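PDB 3IBT: 1H-3-hydroxy-4-oxoquinoline 2,4-dioxygenase from Pseudomonas putida, which cleaves the ring of 3-hydroxy-1H-quinolin-4-one with dioxygen and no cofactor, giving N-formylanthranilate and carbon monoxide in oxoquinoline degradation. Local coordinates for residues F68-L73 and C98-D103; T157-V162 and S247-V252; A60-S65 and M170-G175; T23-S28 and K84-F89. All coordinates share one frame; numbering follows the deposited sequence.

Contacts 1 and 4 are buried and belong to the central alpha/beta-hydrolase fold; contacts 2 and 3 are only partly buried and tie the cap to the hydrolase core, contact 2 through helix 246-249 and contact 3 through the loop 60-65. Helix 70-83 links the first pair: contact 1 uses its opening turn, contact 4 the loop that leaves it for strand 89-94. Helix 160-169 links the second, with contact 2 at its start and contact 3 in the loop beyond its end. The chemistry follows the place. A valine against backbone marks contact 1 and aromatic rings beside a strand contact 4, whereas contact 2 mixes leucine and valine with a buttressed glutamate and contact 3 stacks an amide on an imidazole.

Contact 1 of 4, residues F68-L73 and C98-D103; sequences FDSQTL and CWVNID
Val100 points at the first turn of helix 70-83 and meets it with both methyl groups. Its CG1 is anti to the backbone N (chi1 180°) and lies 4.1 Å from Leu73 C. The other branch does more: CG2 of Val100 rests 3.8 Å from Ser70 O and 4.0 Å from Leu73 CB, so one methyl covers both a carbonyl oxygen and the root of a leucine. On one flank of the valine, Ser70 OG reaches Trp99 CB at 4.0 Å, while the indole of Trp99 leads away to pack among Trp121, Tyr189 and Trp192. A turn further along helix 97-107, Asp103 and Gln71 cross at about a right angle, their amide and carboxylate planes 41° apart, and Asp103 OD2 meets the aliphatic CG of Gln71 at 3.8 Å. At the helix start Thr72 OG1 bonds Asp69 O at 3.2 Å, in the carbonyl plane, on a lone pair. Helix 97-107 is the one that follows strand 89-94 and the nucleophile-elbow position of the alpha/beta-hydrolase fold, where Ser95 probably binds substrate; Leu73 in turn neighbours Trp30, probably also a substrate-binding residue. No hydrogen bond joins 68-73 to 98-103. This contact therefore rests on van der Waals fit: Ser70 OG and Asp103 OD2 each face a carbon across it, CB of Trp99 and CG of Gln71.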
loop_
_atom_site.group_PDB
_atom_site.type_symbol
_atom_site.label_atom_id
_atom_site.label_comp_id
_atom_site.label_asym_id
_atom_site.label_seq_id
_atom_site.Cartn_x
_atom_site.Cartn_y
_atom_site.Cartn_z
ATOM N N PHE A 68 -3.913 -13.463 10.752
ATOM C CA PHE A 68 -4.462 -12.183 11.217
ATOM C C PHE A 68 -5.339 -11.499 10.170
ATOM O O PHE A 68 -5.340 -11.882 8.994
ATOM C CB PHE A 68 -3.319 -11.245 11.680
ATOM C CG PHE A 68 -2.164 -11.183 10.711
ATOM C CD1 PHE A 68 -2.211 -10.339 9.591
ATOM C CD2 PHE A 68 -1.042 -11.991 10.892
ATOM C CE1 PHE A 68 -1.136 -10.289 8.671
ATOM C CE2 PHE A 68 0.029 -11.953 9.985
ATOM C CZ PHE A 68 -0.025 -11.106 8.862
ATOM N N ASP A 69 -6.096 -10.501 10.625
ATOM C CA ASP A 69 -6.920 -9.656 9.756
ATOM C C ASP A 69 -6.064 -8.504 9.219
ATOM O O ASP A 69 -5.040 -8.102 9.832
ATOM C CB ASP A 69 -8.092 -9.002 10.535
ATOM C CG ASP A 69 -9.381 -9.876 10.631
ATOM O OD1 ASP A 69 -9.849 -10.487 9.631
ATOM O OD2 ASP A 69 -9.990 -9.885 11.730
ATOM N N SER A 70 -6.534 -7.971 8.094
ATOM C CA SER A 70 -6.188 -6.646 7.583
ATOM C C SER A 70 -6.492 -5.560 8.629
ATOM O O SER A 70 -5.939 -4.439 8.571
ATOM C CB SER A 70 -6.963 -6.357 6.272
ATOM O OG SER A 70 -7.267 -4.981 6.113
ATOM N N GLN A 71 -7.381 -5.899 9.567
ATOM C CA GLN A 71 -7.738 -5.005 10.689
ATOM C C GLN A 71 -6.758 -5.004 11.864
ATOM O O GLN A 71 -6.634 -3.986 12.552
ATOM C CB GLN A 71 -9.170 -5.251 11.176
ATOM C CG GLN A 71 -10.168 -4.382 10.456
ATOM C CD GLN A 71 -11.512 -5.012 10.372
ATOM O OE1 GLN A 71 -11.683 -6.206 10.665
ATOM N NE2 GLN A 71 -12.500 -4.218 9.976
ATOM N N THR A 72 -6.076 -6.129 12.087
ATOM C CA THR A 72 -5.010 -6.148 13.093
ATOM C C THR A 72 -3.760 -5.421 12.569
ATOM O O THR A 72 -2.996 -4.906 13.390
ATOM C CB THR A 72 -4.655 -7.566 13.619
ATOM O OG1 THR A 72 -3.725 -8.208 12.727
ATOM C CG2 THR A 72 -5.908 -8.434 13.761
ATOM N N LEU A 73 -3.565 -5.342 11.227
ATOM C CA LEU A 73 -2.376 -4.643 10.686
ATOM C C LEU A 73 -2.478 -3.175 11.002
ATOM O O LEU A 73 -1.501 -2.561 11.432
ATOM C CB LEU A 73 -2.176 -4.855 9.200
ATOM C CG LEU A 73 -1.606 -6.209 8.806
ATOM C CD1 LEU A 73 -1.448 -6.285 7.281
ATOM C CD2 LEU A 73 -0.310 -6.439 9.449
ATOM N N CYS A 98 -3.596 -0.066 1.260
ATOM C CA CYS A 98 -4.544 1.010 1.381
ATOM C C CYS A 98 -5.753 0.729 2.271
ATOM O O CYS A 98 -6.147 1.605 3.071
ATOM C CB CYS A 98 -4.997 1.395 -0.007
ATOM S SG CYS A 98 -3.541 1.759 -1.078
ATOM N N TRP A 99 -6.354 -0.460 2.127
ATOM C CA TRP A 99 -7.340 -0.939 3.093
ATOM C C TRP A 99 -6.886 -0.604 4.542
ATOM O O TRP A 99 -7.694 -0.110 5.333
ATOM C CB TRP A 99 -7.563 -2.465 2.995
ATOM C CG TRP A 99 -8.027 -2.955 1.707
ATOM C CD1 TRP A 99 -7.282 -3.600 0.753
ATOM C CD2 TRP A 99 -9.359 -2.851 1.192
ATOM N NE1 TRP A 99 -8.073 -3.878 -0.337
ATOM C CE2 TRP A 99 -9.347 -3.421 -0.104
ATOM C CE3 TRP A 99 -10.553 -2.284 1.680
ATOM C CZ2 TRP A 99 -10.487 -3.471 -0.912
ATOM C CZ3 TRP A 99 -11.704 -2.332 0.862
ATOM C CH2 TRP A 99 -11.656 -2.923 -0.418
ATOM N N VAL A 100 -5.621 -0.878 4.890
ATOM C CA VAL A 100 -5.075 -0.490 6.217
ATOM C C VAL A 100 -5.048 1.053 6.434
ATOM O O VAL A 100 -5.529 1.571 7.433
ATOM C CB VAL A 100 -3.639 -1.097 6.433
ATOM C CG1 VAL A 100 -3.058 -0.715 7.779
ATOM C CG2 VAL A 100 -3.643 -2.628 6.216
ATOM N N ASN A 101 -4.478 1.764 5.469
ATOM C CA ASN A 101 -4.482 3.218 5.432
ATOM C C ASN A 101 -5.865 3.828 5.757
ATOM O O ASN A 101 -6.006 4.609 6.720
ATOM C CB ASN A 101 -4.010 3.659 4.046
ATOM C CG ASN A 101 -3.734 5.140 3.957
ATOM O OD1 ASN A 101 -4.210 5.936 4.782
ATOM N ND2 ASN A 101 -2.963 5.534 2.936
ATOM N N ILE A 102 -6.885 3.451 4.981
ATOM C CA ILE A 102 -8.207 3.999 5.192
ATOM C C ILE A 102 -8.802 3.609 6.537
ATOM O O ILE A 102 -9.545 4.381 7.150
ATOM C CB ILE A 102 -9.132 3.660 4.026
ATOM C CG1 ILE A 102 -8.543 4.283 2.779
ATOM C CG2 ILE A 102 -10.516 4.257 4.205
ATOM C CD1 ILE A 102 -8.349 5.762 2.889
ATOM N N ASP A 103 -8.460 2.422 7.017
ATOM C CA ASP A 103 -8.931 1.998 8.333
ATOM C C ASP A 103 -8.447 2.984 9.401
ATOM O O ASP A 103 -9.177 3.338 10.339
ATOM C CB ASP A 103 -8.450 0.585 8.672
ATOM C CG ASP A 103 -9.378 -0.125 9.669
ATOM O OD1 ASP A 103 -10.617 -0.049 9.484
ATOM O OD2 ASP A 103 -8.898 -0.768 10.636
#

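Contact 2 of 4, residues T157-V162 and S247-V252; sequences TDNADV and SLENPV
Leu248 leads the second segment into the contact, its CB 3.8 Å from Val162 CG2. Its CG stands anti to the carbonyl carbon, and beyond it CD1 of Leu248 lies over the backbone of helix 160-169, 3.9 Å from Asp161 O and 4.0 Å from Val162 CA. The carboxylate of Asp161 is turned to Asn39, which bonds its OD2. Helix 160-169 belongs to the helical cap inserted between strands 115-119 and 207-212 of the alpha/beta-hydrolase fold, whereas helix 246-249 follows the loop bearing His244, the probable proton donor/acceptor. Next comes Glu249, whose CB is 4.1 Å from the same methyl, Val162 CG2. Its CG is anti to the backbone N (chi1 -166°), and the chain runs on extended past the side chain of Asn159 to Thr157, where OE2 of Glu249 lies 3.3 Å from Thr157 CG2. The carboxylate is bonded elsewhere: OE1 takes the backbone N of Thr243 and OE2 that of Arg242, so it holds the residues just before His244. Thr157 OG1 is likewise engaged, with Ala154 O. At Asn250 the chain leaves helical geometry, and Pro251 then opens helix 251-261.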
loop_
_atom_site.group_PDB
_atom_site.type_symbol
_atom_site.label_atom_id
_atom_site.label_comp_id
_atom_site.label_asym_id
_atom_site.label_seq_id
_atom_site.Cartn_x
_atom_site.Cartn_y
_atom_site.Cartn_z
ATOM N N THR A 157 8.007 -4.116 -18.996
ATOM C CA THR A 157 9.139 -3.284 -18.605
ATOM C C THR A 157 10.443 -3.973 -18.666
ATOM O O THR A 157 10.548 -5.181 -18.469
ATOM C CB THR A 157 9.061 -2.680 -17.229
ATOM O OG1 THR A 157 8.069 -3.392 -16.515
ATOM C CG2 THR A 157 8.741 -1.163 -17.309
ATOM N N ASP A 158 11.434 -3.138 -18.939
ATOM C CA ASP A 158 12.827 -3.467 -18.870
ATOM C C ASP A 158 13.339 -3.019 -17.475
ATOM O O ASP A 158 14.525 -3.233 -17.151
ATOM C CB ASP A 158 13.558 -2.738 -20.013
ATOM C CG ASP A 158 13.310 -1.192 -20.005
ATOM O OD1 ASP A 158 12.353 -0.685 -19.325
ATOM O OD2 ASP A 158 14.094 -0.480 -20.685
ATOM N N ASN A 159 12.456 -2.424 -16.653
ATOM C CA ASN A 159 12.897 -1.803 -15.391
ATOM C C ASN A 159 13.608 -2.702 -14.332
ATOM O O ASN A 159 12.970 -3.511 -13.610
ATOM C CB ASN A 159 11.782 -0.979 -14.758
ATOM C CG ASN A 159 12.295 -0.061 -13.624
ATOM O OD1 ASN A 159 12.216 1.168 -13.689
ATOM N ND2 ASN A 159 12.810 -0.677 -12.579
ATOM N N ALA A 160 14.931 -2.510 -14.243
ATOM C CA ALA A 160 15.814 -3.314 -13.401
ATOM C C ALA A 160 15.214 -3.523 -12.016
ATOM O O ALA A 160 15.127 -4.664 -11.552
ATOM C CB ALA A 160 17.165 -2.671 -13.304
ATOM N N ASP A 161 14.762 -2.428 -11.400
ATOM C CA ASP A 161 14.278 -2.395 -10.022
ATOM C C ASP A 161 12.935 -3.056 -9.826
ATOM O O ASP A 161 12.686 -3.613 -8.765
ATOM C CB ASP A 161 14.144 -0.957 -9.512
ATOM C CG ASP A 161 15.463 -0.187 -9.507
ATOM O OD1 ASP A 161 16.568 -0.823 -9.461
ATOM O OD2 ASP A 161 15.374 1.077 -9.518
ATOM N N VAL A 162 12.047 -2.967 -10.812
ATOM C CA VAL A 162 10.716 -3.587 -10.696
ATOM C C VAL A 162 10.876 -5.075 -10.875
ATOM O O VAL A 162 10.360 -5.865 -10.074
ATOM C CB VAL A 162 9.742 -3.051 -11.757
ATOM C CG1 VAL A 162 8.499 -3.841 -11.758
ATOM C CG2 VAL A 162 9.423 -1.632 -11.460
ATOM N N SER A 247 6.233 3.606 -7.358
ATOM C CA SER A 247 7.291 4.019 -6.451
ATOM C C SER A 247 8.640 3.452 -6.880
ATOM O O SER A 247 9.662 3.971 -6.491
ATOM C CB SER A 247 6.961 3.540 -5.064
ATOM O OG SER A 247 6.695 2.136 -5.133
ATOM N N LEU A 248 8.625 2.386 -7.679
ATOM C CA LEU A 248 9.846 1.769 -8.152
ATOM C C LEU A 248 10.113 2.240 -9.541
ATOM O O LEU A 248 11.204 2.688 -9.832
ATOM C CB LEU A 248 9.698 0.255 -8.183
ATOM C CG LEU A 248 9.809 -0.515 -6.877
ATOM C CD1 LEU A 248 9.544 -2.002 -7.159
ATOM C CD2 LEU A 248 11.176 -0.311 -6.247
ATOM N N GLU A 249 9.103 2.127 -10.405
ATOM C CA GLU A 249 9.224 2.547 -11.803
ATOM C C GLU A 249 9.452 4.086 -12.003
ATOM O O GLU A 249 10.203 4.522 -12.901
ATOM C CB GLU A 249 8.017 2.075 -12.606
ATOM C CG GLU A 249 8.257 2.180 -14.096
ATOM C CD GLU A 249 7.013 1.811 -14.934
ATOM O OE1 GLU A 249 5.876 1.828 -14.361
ATOM O OE2 GLU A 249 7.188 1.492 -16.162
ATOM N N ASN A 250 8.788 4.902 -11.204
ATOM C CA ASN A 250 8.878 6.313 -11.421
ATOM C C ASN A 250 9.033 7.103 -10.148
ATOM O O ASN A 250 8.184 7.941 -9.835
ATOM C CB ASN A 250 7.691 6.810 -12.221
ATOM C CG ASN A 250 7.827 6.520 -13.724
ATOM O OD1 ASN A 250 8.846 6.822 -14.365
ATOM N ND2 ASN A 250 6.781 5.917 -14.293
ATOM N N PRO A 251 10.146 6.880 -9.426
ATOM C CA PRO A 251 10.249 7.533 -8.126
ATOM C C PRO A 251 10.221 9.058 -8.250
ATOM O O PRO A 251 9.591 9.676 -7.411
ATOM C CB PRO A 251 11.590 7.037 -7.560
ATOM C CG PRO A 251 12.349 6.544 -8.738
ATOM C CD PRO A 251 11.342 6.086 -9.759
ATOM N N VAL A 252 10.840 9.659 -9.281
ATOM C CA VAL A 252 10.864 11.124 -9.382
ATOM C C VAL A 252 9.447 11.634 -9.463
ATOM O O VAL A 252 9.090 12.625 -8.806
ATOM C CB VAL A 252 11.672 11.644 -10.585
ATOM C CG1 VAL A 252 11.389 13.124 -10.853
ATOM C CG2 VAL A 252 13.150 11.441 -10.344
#

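Contact 3 of 4, residues A60-S65 and M170-G175; sequences AKQTDS and MPWFHG
Gln62 sets CG anti to its backbone N (chi1 -173°) and bends at chi2 (143°), which puts CD over the imidazole of His174. The amide and the ring are nearly parallel, 7° apart, and the two side chains slide past each other in opposite directions. Gln62 CD stands 3.8 Å above the His174 plane, over the ring centre. Closer to the backbone, CG of Gln62 adds a CH-pi contact to the same face, 4.0 Å from the His174 centroid and 3.7 Å from His174 CE1. The amide also meets two further rings: Gln62 CD lies 3.5 Å from Phe173 CD2, with one terminal atom of the amide at that ring's edge and the other over a face of Trp172, toward its rim. Ala60 O approaches the indole at its edge, 4.2 Å from Trp172 CH2. The Trp172 and Phe173 rings also pack on each other, Trp172 CE3 standing 3.9 Å above the Phe173 plane, over its centre. An alanine in place of Gln62 would probably strip the His174 face of its stacked amide and leave the imidazole freer to turn. Phe173 is met edge-to-face by His58 and approaches Cys31, probably a substrate-binding residue. Segment 60-65 belongs to the long loop between strand 49-53 and helix 70-83, and segment 170-175 to the turn joining cap helices 160-169 and 175-192. The contact thus ties a loop of the alpha/beta-hydrolase core to the cap, while Met170, a selenomethionine, and Pro171 pack against helix 142-154.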
loop_
_atom_site.group_PDB
_atom_site.type_symbol
_atom_site.label_atom_id
_atom_site.label_comp_id
_atom_site.label_asym_id
_atom_site.label_seq_id
_atom_site.Cartn_x
_atom_site.Cartn_y
_atom_site.Cartn_z
ATOM N N ALA A 60 12.649 -9.035 8.117
ATOM C CA ALA A 60 13.790 -9.839 7.655
ATOM C C ALA A 60 13.794 -11.235 8.295
ATOM O O ALA A 60 14.441 -12.169 7.802
ATOM C CB ALA A 60 15.107 -9.108 7.946
ATOM N N LYS A 61 13.058 -11.374 9.388
ATOM C CA LYS A 61 13.029 -12.626 10.102
ATOM C C LYS A 61 11.783 -13.428 9.770
ATOM O O LYS A 61 11.516 -14.483 10.367
ATOM C CB LYS A 61 13.149 -12.374 11.607
ATOM C CG LYS A 61 14.580 -12.182 12.105
ATOM C CD LYS A 61 15.260 -13.512 12.347
ATOM C CE LYS A 61 15.900 -13.535 13.747
ATOM N NZ LYS A 61 17.017 -12.532 13.875
ATOM N N GLN A 62 11.037 -12.913 8.794
ATOM C CA GLN A 62 9.742 -13.460 8.394
ATOM C C GLN A 62 9.133 -14.286 9.540
ATOM O O GLN A 62 9.180 -15.527 9.551
ATOM C CB GLN A 62 9.856 -14.235 7.079
ATOM C CG GLN A 62 8.512 -14.665 6.566
ATOM C CD GLN A 62 8.399 -14.601 5.083
ATOM O OE1 GLN A 62 9.406 -14.551 4.375
ATOM N NE2 GLN A 62 7.159 -14.625 4.590
ATOM N N THR A 63 8.585 -13.560 10.514
ATOM C CA THR A 63 8.150 -14.151 11.766
ATOM C C THR A 63 6.697 -14.574 11.699
ATOM O O THR A 63 5.816 -13.794 11.351
ATOM C CB THR A 63 8.333 -13.187 12.954
ATOM O OG1 THR A 63 9.626 -12.579 12.886
ATOM C CG2 THR A 63 8.219 -13.935 14.259
ATOM N N ASP A 64 6.453 -15.823 12.059
ATOM C CA ASP A 64 5.096 -16.329 12.158
ATOM C C ASP A 64 4.471 -15.831 13.466
ATOM O O ASP A 64 4.974 -14.907 14.124
ATOM C CB ASP A 64 5.087 -17.866 12.106
ATOM C CG ASP A 64 6.380 -18.435 11.504
ATOM O OD1 ASP A 64 6.731 -18.053 10.356
ATOM O OD2 ASP A 64 7.049 -19.256 12.195
ATOM N N SER A 65 3.387 -16.496 13.833
ATOM C CA SER A 65 2.461 -16.075 14.860
ATOM C C SER A 65 1.150 -16.403 14.190
ATOM O O SER A 65 1.143 -16.908 13.055
ATOM C CB SER A 65 2.549 -14.569 15.143
ATOM O OG SER A 65 1.543 -14.155 16.095
HETATM N N MSE A 170 9.259 -10.211 -3.435
HETATM C CA MSE A 170 7.925 -10.728 -3.204
HETATM C C MSE A 170 7.870 -12.256 -3.227
HETATM O O MSE A 170 7.211 -12.859 -2.374
HETATM C CB MSE A 170 6.954 -10.149 -4.223
HETATM C CG MSE A 170 6.836 -8.667 -4.174
HETATM SE SE MSE A 170 5.122 -8.092 -5.045
HETATM C CE MSE A 170 5.689 -8.243 -6.952
ATOM N N PRO A 171 8.563 -12.892 -4.192
ATOM C CA PRO A 171 8.302 -14.312 -4.250
ATOM C C PRO A 171 9.102 -15.026 -3.141
ATOM O O PRO A 171 8.883 -16.193 -2.865
ATOM C CB PRO A 171 8.766 -14.695 -5.670
ATOM C CG PRO A 171 9.251 -13.407 -6.328
ATOM C CD PRO A 171 9.557 -12.482 -5.202
ATOM N N TRP A 172 9.994 -14.273 -2.502
ATOM C CA TRP A 172 10.833 -14.736 -1.402
ATOM C C TRP A 172 10.022 -15.062 -0.143
ATOM O O TRP A 172 10.378 -15.993 0.598
ATOM C CB TRP A 172 11.901 -13.674 -1.110
ATOM C CG TRP A 172 12.649 -13.862 0.147
ATOM C CD1 TRP A 172 13.651 -14.747 0.364
ATOM C CD2 TRP A 172 12.471 -13.134 1.376
ATOM N NE1 TRP A 172 14.108 -14.638 1.656
ATOM C CE2 TRP A 172 13.405 -13.658 2.304
ATOM C CE3 TRP A 172 11.611 -12.103 1.786
ATOM C CZ2 TRP A 172 13.511 -13.183 3.631
ATOM C CZ3 TRP A 172 11.714 -11.623 3.106
ATOM C CH2 TRP A 172 12.664 -12.172 4.013
ATOM N N PHE A 173 8.939 -14.310 0.093
ATOM C CA PHE A 173 8.032 -14.568 1.231
ATOM C C PHE A 173 7.349 -15.943 1.105
ATOM O O PHE A 173 7.288 -16.517 0.005
ATOM C CB PHE A 173 6.956 -13.485 1.357
ATOM C CG PHE A 173 7.473 -12.118 1.756
ATOM C CD1 PHE A 173 7.711 -11.147 0.798
ATOM C CD2 PHE A 173 7.662 -11.791 3.094
ATOM C CE1 PHE A 173 8.164 -9.887 1.169
ATOM C CE2 PHE A 173 8.112 -10.544 3.470
ATOM C CZ PHE A 173 8.362 -9.592 2.515
ATOM N N HIS A 174 6.829 -16.468 2.216
ATOM C CA HIS A 174 6.278 -17.816 2.209
ATOM C C HIS A 174 4.910 -17.922 1.548
ATOM O O HIS A 174 4.107 -16.986 1.588
ATOM C CB HIS A 174 6.206 -18.390 3.625
ATOM C CG HIS A 174 7.516 -18.386 4.345
ATOM N ND1 HIS A 174 7.607 -18.296 5.720
ATOM C CD2 HIS A 174 8.787 -18.450 3.887
ATOM C CE1 HIS A 174 8.876 -18.316 6.079
ATOM N NE2 HIS A 174 9.612 -18.408 4.986
ATOM N N GLY A 175 4.645 -19.098 0.973
ATOM C CA GLY A 175 3.322 -19.434 0.434
ATOM C C GLY A 175 2.178 -19.144 1.390
ATOM O O GLY A 175 1.123 -18.656 0.971
#

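Contact 4 of 4, residues T23-S28 and K84-F89; sequences TLFLLS and KGIRDF
Phe25 and Phe89 meet where two neighbouring parallel strands of the alpha/beta-hydrolase sheet, 23-27 and 89-94, run side by side. Their rings cross obliquely, planes 81° apart, and Phe89 CD1 comes to the edge of the Phe25 ring, 3.5 Å from Phe25 CD1. Phe25 also points its far end at Ile86, tip to tip, with CZ of Phe25 4.1 Å from Ile86 CD1. Cutting Phe25 back to an alanine would probably open a gap between Ile86 CD1 and the Phe89 ring, and leave that ring freer to move. Beside the rings, Thr23 CB lies 4.1 Å from Phe89 CB and 3.8 Å from Asp88 O. Further out, the strands are knit by backbone bonds of Thr23 and Phe25 with Gln90, and Leu77 and Phe80 of helix 70-83 pack on the Phe25 ring. That helix joins strand 49-53 to strand 89-94 in a beta-alpha-beta crossover, with strand 23-27 lying between the two in the sheet. It ends in a Schellman motif, with Gly85 at positive phi just before Ile86. Thr23 OG1 is hydrogen-bonded to His49 ND1. At the start of strand 89-94, Phe89 CA lies 3.3 Å from Thr23 O, a CA-H...O contact bent to 133° at the hydrogen.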
loop_
_atom_site.group_PDB
_atom_site.type_symbol
_atom_site.label_atom_id
_atom_site.label_comp_id
_atom_site.label_asym_id
_atom_site.label_seq_id
_atom_site.Cartn_x
_atom_site.Cartn_y
_atom_site.Cartn_z
ATOM N N THR A 23 6.181 14.095 9.772
ATOM C CA THR A 23 6.311 12.640 9.736
ATOM C C THR A 23 5.370 12.019 8.705
ATOM O O THR A 23 4.185 12.399 8.607
ATOM C CB THR A 23 6.154 12.017 11.128
ATOM O OG1 THR A 23 7.068 12.661 12.031
ATOM C CG2 THR A 23 6.460 10.516 11.086
ATOM N N LEU A 24 5.936 11.079 7.940
ATOM C CA LEU A 24 5.316 10.510 6.761
ATOM C C LEU A 24 5.614 9.035 6.757
ATOM O O LEU A 24 6.779 8.647 6.753
ATOM C CB LEU A 24 5.944 11.119 5.517
ATOM C CG LEU A 24 5.075 11.262 4.268
ATOM C CD1 LEU A 24 5.913 11.801 3.112
ATOM C CD2 LEU A 24 4.470 9.960 3.879
ATOM N N PHE A 25 4.577 8.209 6.762
ATOM C CA PHE A 25 4.767 6.766 6.754
ATOM C C PHE A 25 4.691 6.220 5.340
ATOM O O PHE A 25 3.738 6.552 4.575
ATOM C CB PHE A 25 3.684 6.079 7.584
ATOM C CG PHE A 25 3.969 6.033 9.045
ATOM C CD1 PHE A 25 3.466 7.010 9.885
ATOM C CD2 PHE A 25 4.720 4.988 9.584
ATOM C CE1 PHE A 25 3.720 6.970 11.286
ATOM C CE2 PHE A 25 5.003 4.921 10.987
ATOM C CZ PHE A 25 4.499 5.913 11.844
ATOM N N LEU A 26 5.665 5.381 4.983
ATOM C CA LEU A 26 5.588 4.680 3.708
ATOM C C LEU A 26 5.226 3.210 3.898
ATOM O O LEU A 26 6.093 2.425 4.285
ATOM C CB LEU A 26 6.886 4.859 2.913
ATOM C CG LEU A 26 7.196 6.205 2.248
ATOM C CD1 LEU A 26 8.158 5.981 1.086
ATOM C CD2 LEU A 26 5.951 6.933 1.739
ATOM N N LEU A 27 3.964 2.848 3.608
ATOM C CA LEU A 27 3.383 1.501 3.904
ATOM C C LEU A 27 3.155 0.640 2.678
ATOM O O LEU A 27 2.396 1.023 1.781
ATOM C CB LEU A 27 2.021 1.631 4.595
ATOM C CG LEU A 27 1.874 2.531 5.819
ATOM C CD1 LEU A 27 0.375 2.852 6.126
ATOM C CD2 LEU A 27 2.599 1.903 6.997
ATOM N N SER A 28 3.743 -0.547 2.655
ATOM C CA SER A 28 3.645 -1.414 1.464
ATOM C C SER A 28 2.317 -2.255 1.248
ATOM O O SER A 28 1.357 -2.167 2.016
ATOM C CB SER A 28 4.842 -2.356 1.456
ATOM O OG SER A 28 4.472 -3.534 2.122
ATOM N N LYS A 84 5.936 5.283 19.814
ATOM C CA LYS A 84 6.981 6.283 19.507
ATOM C C LYS A 84 6.564 7.731 19.811
ATOM O O LYS A 84 7.388 8.641 19.762
ATOM C CB LYS A 84 7.449 6.164 18.054
ATOM C CG LYS A 84 8.242 4.894 17.752
ATOM C CD LYS A 84 9.241 5.143 16.648
ATOM C CE LYS A 84 10.354 6.088 17.160
ATOM N NZ LYS A 84 10.980 6.944 16.097
ATOM N N GLY A 85 5.287 7.938 20.134
ATOM C CA GLY A 85 4.785 9.253 20.560
ATOM C C GLY A 85 4.659 10.256 19.425
ATOM O O GLY A 85 5.307 11.308 19.460
ATOM N N ILE A 86 3.815 9.947 18.434
ATOM C CA ILE A 86 3.750 10.761 17.250
ATOM C C ILE A 86 2.349 11.286 17.005
ATOM O O ILE A 86 1.585 10.634 16.304
ATOM C CB ILE A 86 4.166 9.946 16.000
ATOM C CG1 ILE A 86 5.278 8.931 16.320
ATOM C CG2 ILE A 86 4.515 10.894 14.833
ATOM C CD1 ILE A 86 5.644 7.987 15.147
ATOM N N ARG A 87 2.008 12.464 17.531
ATOM C CA ARG A 87 0.677 13.073 17.251
ATOM C C ARG A 87 0.428 13.527 15.778
ATOM O O ARG A 87 -0.643 13.249 15.224
ATOM C CB ARG A 87 0.307 14.179 18.267
ATOM C CG ARG A 87 -0.596 13.709 19.436
ATOM C CD ARG A 87 -0.391 14.573 20.718
ATOM N NE ARG A 87 0.728 14.087 21.578
ATOM C CZ ARG A 87 1.100 14.632 22.757
ATOM N NH1 ARG A 87 2.140 14.111 23.447
ATOM N NH2 ARG A 87 0.445 15.696 23.272
ATOM N N ASP A 88 1.390 14.191 15.132
ATOM C CA ASP A 88 1.178 14.700 13.754
ATOM C C ASP A 88 1.880 13.832 12.692
ATOM O O ASP A 88 3.090 13.600 12.766
ATOM C CB ASP A 88 1.609 16.175 13.620
ATOM C CG ASP A 88 1.734 16.898 14.996
ATOM O OD1 ASP A 88 0.793 16.770 15.823
ATOM O OD2 ASP A 88 2.765 17.601 15.247
ATOM N N PHE A 89 1.116 13.337 11.719
ATOM C CA PHE A 89 1.675 12.446 10.681
ATOM C C PHE A 89 0.724 12.142 9.524
ATOM O O PHE A 89 -0.489 12.301 9.627
ATOM C CB PHE A 89 2.172 11.120 11.282
ATOM C CG PHE A 89 1.077 10.143 11.566
ATOM C CD1 PHE A 89 0.782 9.126 10.658
ATOM C CD2 PHE A 89 0.322 10.245 12.727
ATOM C CE1 PHE A 89 -0.243 8.218 10.915
ATOM C CE2 PHE A 89 -0.690 9.346 12.988
ATOM C CZ PHE A 89 -0.980 8.331 12.079
#